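Long-range contacts in UDP-L-Rhamnose Synthase (Acanthamoeba polyphaga mimivirus, PDB 7JID), which probably makes UDP-L-rhamnose by NADPH-dependent reduction of a UDP-linked keto-deoxy sugar, with an RmlD-like Rossmann fold: residues G110-G115 with N159-M164; N215-G220 with N260-D265. All coordinates share one frame; numbering follows the deposited sequence.

Contact 1 (G110-G115 with N159-M164); sequences GCIFEG and NLRIRM. With AWU ([[(2~{R},3~{S},4~{R},5~{R})-5-[2,4-bis(oxidanylidene)pyrimidin-1-yl]-3,4-bis(oxidanyl)oxolan-2-yl]methoxy-oxidanyl-phosphoryl] [(2~{R},3~{R},4~{R},5~{R},6~{S})-6-methyl-3,4,5-tris(oxidanyl)oxan-2-yl] hydrogen phosphate), chain C; EDO (1,2-ethanediol), chain G.
Gly110, just after strand 103-109, meets the neighbouring segment 159-164, which continues strand 157-162, through one nearly straight backbone hydrogen bond, Gly110 N to Ile162 O at 2.9 Å (162°), its donor lying above the carbonyl plane. Having no side chain, Gly110 lets the aliphatic part of Arg163 close in, with Arg163 CG 3.6 Å from Gly110 CA. Arg161 and Arg163, two residues apart, both point toward 110-115, the first from the strand and the second from the chain beyond it. Arg161, extended from CG to NE, presents one guanidinium face to the rim of Phe113. The two planes stand 74° apart, and Phe113 CZ is 3.5 Å from Arg161 NH1, so the cation meets the ring edge and no cation-pi stack results. Ile112 CD1 adds to the same guanidinium face, 3.9 Å from Arg161 NE. The charged end is held beyond the loop, by a salt bridge to Asp147 and a hydrogen bond to Asn215. Arg163 instead bends at chi3 (70°), which turns NE to within 3.3 Å of Cys111 SG while NH1 bonds to Ser191 O and Asn190 OD1. At the ligand, Met164 N donates to the rhamnose O3' of the bound UDP-rhamnose over 2.9 Å and only weakly to O2'. Cys111 SG approaches that O3' to 3.1 Å from the other segment. The chain leaving two adjacent strands of this parallel Rossmann-type sheet at their C-terminal ends thus lines part of the sugar pocket. The buried guanidinium of Arg163 packed beside the sulfur would be expected to make the surroundings of the sugar hydroxyl more electropositive.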
loop_
_atom_site.group_PDB
_atom_site.type_symbol
_atom_site.label_atom_id
_atom_site.label_comp_id
_atom_site.label_asym_id
_atom_site.label_seq_id
_atom_site.Cartn_x
_atom_site.Cartn_y
_atom_site.Cartn_z
ATOM N N GLY A 110 2.074 16.378 2.788
ATOM C CA GLY A 110 1.609 17.026 1.561
ATOM C C GLY A 110 2.602 16.839 0.422
ATOM O O GLY A 110 2.315 17.407 -0.642
ATOM N N CYS A 111 3.626 15.985 0.560
ATOM C CA CYS A 111 4.592 15.696 -0.544
ATOM C C CYS A 111 4.006 14.658 -1.516
ATOM O O CYS A 111 4.703 13.747 -1.917
ATOM C CB CYS A 111 5.944 15.362 0.041
ATOM S SG CYS A 111 6.645 16.909 0.696
ATOM N N ILE A 112 2.731 14.820 -1.878
ATOM C CA ILE A 112 1.981 13.897 -2.783
ATOM C C ILE A 112 1.488 14.686 -3.985
ATOM O O ILE A 112 0.776 14.108 -4.825
ATOM C CB ILE A 112 0.839 13.255 -1.976
ATOM C CG1 ILE A 112 -0.172 14.292 -1.495
ATOM C CG2 ILE A 112 1.466 12.483 -0.806
ATOM C CD1 ILE A 112 -1.318 13.730 -0.707
ATOM N N PHE A 113 1.828 15.977 -4.051
ATOM C CA PHE A 113 1.420 16.842 -5.185
ATOM C C PHE A 113 2.632 17.581 -5.753
ATOM O O PHE A 113 3.659 17.744 -5.111
ATOM C CB PHE A 113 0.427 17.922 -4.769
ATOM C CG PHE A 113 -0.746 17.456 -3.948
ATOM C CD1 PHE A 113 -1.779 16.733 -4.529
ATOM C CD2 PHE A 113 -0.800 17.711 -2.589
ATOM C CE1 PHE A 113 -2.876 16.353 -3.776
ATOM C CE2 PHE A 113 -1.898 17.332 -1.840
ATOM C CZ PHE A 113 -2.907 16.587 -2.428
ATOM N N GLU A 114 2.493 17.971 -7.005
ATOM C CA GLU A 114 3.502 18.771 -7.730
ATOM C C GLU A 114 2.780 19.914 -8.457
ATOM O O GLU A 114 1.871 19.630 -9.245
ATOM C CB GLU A 114 4.318 17.857 -8.645
ATOM C CG GLU A 114 5.343 18.573 -9.489
ATOM C CD GLU A 114 6.618 19.088 -8.836
ATOM O OE1 GLU A 114 7.253 18.411 -7.912
ATOM O OE2 GLU A 114 7.088 20.136 -9.357
ATOM N N GLY A 115 3.177 21.145 -8.179
ATOM C CA GLY A 115 2.769 22.318 -8.958
ATOM C C GLY A 115 2.064 23.394 -8.155
ATOM O O GLY A 115 2.066 23.374 -6.928
ATOM N N ASN A 159 -6.273 13.598 9.484
ATOM C CA ASN A 159 -5.149 13.380 8.544
ATOM C C ASN A 159 -4.493 14.736 8.260
ATOM O O ASN A 159 -5.016 15.497 7.463
ATOM C CB ASN A 159 -5.650 12.603 7.339
ATOM C CG ASN A 159 -4.662 12.617 6.196
ATOM O OD1 ASN A 159 -3.475 12.431 6.437
ATOM N ND2 ASN A 159 -5.178 12.740 4.992
ATOM N N LEU A 160 -3.346 14.984 8.847
ATOM C CA LEU A 160 -2.676 16.301 8.720
ATOM C C LEU A 160 -1.524 16.188 7.708
ATOM O O LEU A 160 -0.641 15.330 7.866
ATOM C CB LEU A 160 -2.142 16.804 10.061
ATOM C CG LEU A 160 -3.226 17.029 11.113
ATOM C CD1 LEU A 160 -2.606 17.520 12.395
ATOM C CD2 LEU A 160 -4.337 17.946 10.606
ATOM N N ARG A 161 -1.608 16.944 6.622
ATOM C CA ARG A 161 -0.517 16.974 5.623
ATOM C C ARG A 161 0.519 18.058 5.920
ATOM O O ARG A 161 0.327 19.259 5.618
ATOM C CB ARG A 161 -1.167 17.185 4.255
ATOM C CG ARG A 161 -2.101 16.091 3.788
ATOM C CD ARG A 161 -2.546 16.512 2.413
ATOM N NE ARG A 161 -3.523 15.685 1.778
ATOM C CZ ARG A 161 -4.389 16.100 0.858
ATOM N NH1 ARG A 161 -4.486 17.392 0.574
ATOM N NH2 ARG A 161 -5.181 15.211 0.284
ATOM N N ILE A 162 1.627 17.685 6.581
ATOM C CA ILE A 162 2.756 18.629 6.792
ATOM C C ILE A 162 3.705 18.489 5.596
ATOM O O ILE A 162 3.686 17.442 4.927
ATOM C CB ILE A 162 3.465 18.413 8.133
ATOM C CG1 ILE A 162 4.026 16.993 8.248
ATOM C CG2 ILE A 162 2.527 18.792 9.271
ATOM C CD1 ILE A 162 5.147 16.910 9.268
ATOM N N ARG A 163 4.520 19.491 5.417
ATOM C CA ARG A 163 5.637 19.399 4.458
ATOM C C ARG A 163 6.876 20.030 5.037
ATOM O O ARG A 163 6.773 21.084 5.701
ATOM C CB ARG A 163 5.302 20.099 3.151
ATOM C CG ARG A 163 4.087 19.529 2.459
ATOM C CD ARG A 163 3.861 20.130 1.076
ATOM N NE ARG A 163 4.892 19.694 0.137
ATOM C CZ ARG A 163 5.700 20.455 -0.600
ATOM N NH1 ARG A 163 5.805 21.749 -0.392
ATOM N NH2 ARG A 163 6.510 19.896 -1.465
ATOM N N MET A 164 8.033 19.521 4.640
ATOM C CA MET A 164 9.334 20.198 4.890
ATOM C C MET A 164 9.347 20.823 6.285
ATOM O O MET A 164 9.618 22.026 6.488
ATOM C CB MET A 164 9.558 21.282 3.839
ATOM C CG MET A 164 9.520 20.654 2.449
ATOM S SD MET A 164 9.548 21.850 1.131
ATOM C CE MET A 164 9.882 20.780 -0.263
HETATM P PA AWU C . 15.689 16.147 1.631
HETATM O O1A AWU C . 16.110 15.135 0.634
HETATM O O2A AWU C . 16.673 16.543 2.718
HETATM O O3A AWU C . 14.415 15.785 2.582
HETATM P PB AWU C . 13.204 14.717 2.250
HETATM O O1B AWU C . 12.525 14.906 0.871
HETATM O O2B AWU C . 13.692 13.307 2.651
HETATM O O3B AWU C . 12.158 15.274 3.324
HETATM C "C5'" AWU C . 9.181 13.693 4.660
HETATM O "O5'" AWU C . 10.483 14.234 4.533
HETATM C "C4'" AWU C . 8.160 14.817 4.643
HETATM O "O4'" AWU C . 6.808 14.309 4.595
HETATM C "C3'" AWU C . 8.390 15.657 3.430
HETATM O "O3'" AWU C . 7.647 16.838 3.579
HETATM C "C2'" AWU C . 9.838 16.112 3.281
HETATM C "C1'" AWU C . 10.783 15.006 3.448
HETATM N N1 AWU C . 17.887 19.656 -1.501
HETATM C C2 AWU C . 18.805 20.537 -2.046
HETATM O O2 AWU C . 18.496 21.734 -2.216
HETATM N N3 AWU C . 20.085 20.094 -2.258
HETATM C C4 AWU C . 20.432 18.790 -2.093
HETATM O O4 AWU C . 21.661 18.465 -2.292
HETATM C C5 AWU C . 19.511 17.909 -1.524
HETATM C C6 AWU C . 18.197 18.321 -1.327
HETATM C C1C AWU C . 16.489 20.097 -1.231
HETATM C C2C AWU C . 15.370 19.200 -1.761
HETATM C C3C AWU C . 14.227 19.496 -0.757
HETATM C C4C AWU C . 14.998 19.759 0.496
HETATM C C5C AWU C . 14.934 18.666 1.541
HETATM C "C6'" AWU C . 9.205 12.941 5.989
HETATM O "O2'" AWU C . 10.129 16.978 4.358
HETATM O O2C AWU C . 15.038 19.615 -3.062
HETATM O O3C AWU C . 13.568 20.706 -1.086
HETATM O O4C AWU C . 16.373 19.898 0.163
HETATM O O5C AWU C . 15.248 17.431 0.857
HETATM C C1 EDO G . -1.121 21.635 -11.635
HETATM O O1 EDO G . 0.156 21.071 -11.523
HETATM C C2 EDO G . -2.036 21.082 -10.628
HETATM O O2 EDO G . -3.386 21.360 -10.866
#

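Contact 2 (N215-G220 with N260-D265); sequences NFTNPG and NLLNTD
The carboxamide of Asn215 presents one face to Leu262 and uses its edge for hydrogen bonding to Asn263. Leu262 CB sits over that face, 3.7 Å from Asn215 CG, and both methyl groups of Leu262 lie on the same side of the plane. At the edge, Asn215 ND2 donates to Asn263 O over 2.8 Å in an almost straight bond (176°), the acceptor only 2° out of the amide plane. Asn215 OD1 accepts from Arg161 NH1, so both polar ends are engaged and the amide's rotation is fixed. Leu262 then continues past Asn215 to Thr217, crossing it at about a right angle with Leu262 CD1 3.7 Å from Thr217 CG2.

Asn215 lies at the end of strand 212-215, one of the two edge strands of the six-stranded parallel Rossmann-type sheet within this chain, and the contact joins the loop leaving that strand to the loop that leads into helix 265-270. Thr264 occupies the N-cap position of this helix without making a capping bond. Just before it, Asn263 forms an Asx turn, its OD1 accepting from Asp265 N at 2.8 Å.

The side chain of Thr264 is split between two neighbours. With OG1 set between the backbone N and the carbonyl carbon (chi1 58°), CG2 falls 3.5 Å from Thr217 O, whereas OG1 lies over a face of the Pro219 ring, 3.8 Å from Pro219 CG. Thr264 OG1 is also hydrogen-bonded to Gln268 OE1. A water bridges the segments: it donates to Thr264 OG1 at 2.7 Å and to Leu262 O at 2.8 Å, and accepts weakly from Gly220 N.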
loop_
_atom_site.group_PDB
_atom_site.type_symbol
_atom_site.label_atom_id
_atom_site.label_comp_id
_atom_site.label_asym_id
_atom_site.label_seq_id
_atom_site.Cartn_x
_atom_site.Cartn_y
_atom_site.Cartn_z
ATOM N N ASN A 215 -4.674 20.182 4.920
ATOM C CA ASN A 215 -3.353 20.739 4.552
ATOM C C ASN A 215 -2.845 21.496 5.778
ATOM O O ASN A 215 -3.579 22.289 6.359
ATOM C CB ASN A 215 -3.487 21.602 3.295
ATOM C CG ASN A 215 -3.737 20.798 2.053
ATOM O OD1 ASN A 215 -3.388 19.621 1.957
ATOM N ND2 ASN A 215 -4.417 21.416 1.080
ATOM N N PHE A 216 -1.625 21.212 6.189
ATOM C CA PHE A 216 -1.122 21.574 7.520
ATOM C C PHE A 216 0.267 22.184 7.351
ATOM O O PHE A 216 1.208 21.820 8.048
ATOM C CB PHE A 216 -1.180 20.381 8.456
ATOM C CG PHE A 216 -1.353 20.840 9.868
ATOM C CD1 PHE A 216 -2.571 21.332 10.298
ATOM C CD2 PHE A 216 -0.333 20.667 10.776
ATOM C CE1 PHE A 216 -2.717 21.710 11.633
ATOM C CE2 PHE A 216 -0.473 21.076 12.090
ATOM C CZ PHE A 216 -1.688 21.559 12.512
ATOM N N THR A 217 0.321 23.166 6.464
ATOM C CA THR A 217 1.486 24.047 6.255
ATOM C C THR A 217 1.109 25.487 6.632
ATOM O O THR A 217 -0.085 25.852 6.586
ATOM C CB THR A 217 1.958 23.958 4.804
ATOM O OG1 THR A 217 0.800 24.165 4.000
ATOM C CG2 THR A 217 2.603 22.624 4.476
ATOM N N ASN A 218 2.094 26.322 6.952
ATOM C CA ASN A 218 1.858 27.773 7.148
ATOM C C ASN A 218 1.358 28.330 5.824
ATOM O O ASN A 218 1.759 27.852 4.747
ATOM C CB ASN A 218 3.110 28.535 7.562
ATOM C CG ASN A 218 3.659 28.215 8.942
ATOM O OD1 ASN A 218 4.165 27.121 9.197
ATOM N ND2 ASN A 218 3.531 29.192 9.836
ATOM N N PRO A 219 0.416 29.276 5.863
ATOM C CA PRO A 219 -0.074 29.852 4.612
ATOM C C PRO A 219 1.061 30.393 3.729
ATOM O O PRO A 219 2.015 31.003 4.262
ATOM C CB PRO A 219 -1.027 30.936 5.071
ATOM C CG PRO A 219 -1.574 30.370 6.346
ATOM C CD PRO A 219 -0.375 29.699 7.041
ATOM N N GLY A 220 0.929 30.180 2.420
ATOM C CA GLY A 220 1.838 30.770 1.432
ATOM C C GLY A 220 3.080 29.938 1.157
ATOM O O GLY A 220 3.196 28.767 1.563
ATOM N N ASN A 260 5.284 22.053 -4.271
ATOM C CA ASN A 260 3.864 22.433 -4.456
ATOM C C ASN A 260 3.513 23.608 -3.534
ATOM O O ASN A 260 4.262 23.911 -2.601
ATOM C CB ASN A 260 2.964 21.214 -4.290
ATOM C CG ASN A 260 2.890 20.721 -2.857
ATOM O OD1 ASN A 260 2.587 21.508 -1.978
ATOM N ND2 ASN A 260 3.109 19.428 -2.693
ATOM N N LEU A 261 2.363 24.183 -3.824
ATOM C CA LEU A 261 1.520 24.961 -2.890
ATOM C C LEU A 261 0.355 24.105 -2.439
ATOM O O LEU A 261 -0.362 23.555 -3.329
ATOM C CB LEU A 261 0.973 26.196 -3.609
ATOM C CG LEU A 261 -0.104 27.003 -2.874
ATOM C CD1 LEU A 261 0.458 27.658 -1.627
ATOM C CD2 LEU A 261 -0.721 28.062 -3.792
ATOM N N LEU A 262 0.131 24.050 -1.133
ATOM C CA LEU A 262 -1.138 23.546 -0.564
ATOM C C LEU A 262 -2.067 24.717 -0.291
ATOM O O LEU A 262 -1.640 25.725 0.277
ATOM C CB LEU A 262 -0.895 22.757 0.726
ATOM C CG LEU A 262 0.054 21.566 0.634
ATOM C CD1 LEU A 262 0.251 21.022 2.065
ATOM C CD2 LEU A 262 -0.415 20.534 -0.367
ATOM N N ASN A 263 -3.317 24.560 -0.726
ATOM C CA ASN A 263 -4.391 25.490 -0.327
ATOM C C ASN A 263 -4.712 25.259 1.150
ATOM O O ASN A 263 -5.087 24.111 1.475
ATOM C CB ASN A 263 -5.597 25.285 -1.226
ATOM C CG ASN A 263 -6.713 26.254 -0.949
ATOM O OD1 ASN A 263 -7.019 26.552 0.189
ATOM N ND2 ASN A 263 -7.455 26.613 -1.993
ATOM N N THR A 264 -4.518 26.274 1.979
ATOM C CA THR A 264 -4.773 26.103 3.427
ATOM C C THR A 264 -6.031 26.848 3.865
ATOM O O THR A 264 -6.116 27.122 5.023
ATOM C CB THR A 264 -3.551 26.485 4.240
ATOM O OG1 THR A 264 -3.197 27.832 3.960
ATOM C CG2 THR A 264 -2.401 25.536 4.005
ATOM N N ASP A 265 -6.960 27.144 2.976
ATOM C CA ASP A 265 -8.208 27.834 3.377
ATOM C C ASP A 265 -8.931 27.036 4.457
ATOM O O ASP A 265 -9.520 27.643 5.381
ATOM C CB ASP A 265 -9.069 28.119 2.155
ATOM C CG ASP A 265 -8.472 29.126 1.178
ATOM O OD1 ASP A 265 -7.445 29.766 1.516
ATOM O OD2 ASP A 265 -9.061 29.276 0.109
HETATM O O HOH W 1 -1.562 28.033 1.776
#

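Overall arrangement
Contact 1 closes along the chain before contact 2 opens, yet their centres are only 9 Å apart and adjacent strands of the sheet bring them into touch. Arg161 joins them by its side chain and also by its backbone, through a probable hydrogen bond between Arg161 O and Phe216 N at 2.8 Å. On the pocket side, Asn260 packs on Arg163, its ND2 3.4 Å from Arg163 NE, and bonds to Gly110 O. Contact 1 reaches the UDP-rhamnose through Cys111, Arg163 and Met164, and the side chain of Ile162 comes to about 4 Å of the NADP. Contact 2 stands further back: the side chain of Thr217 is about 8 Å from the sugar nucleotide and about 11 Å from the cofactor.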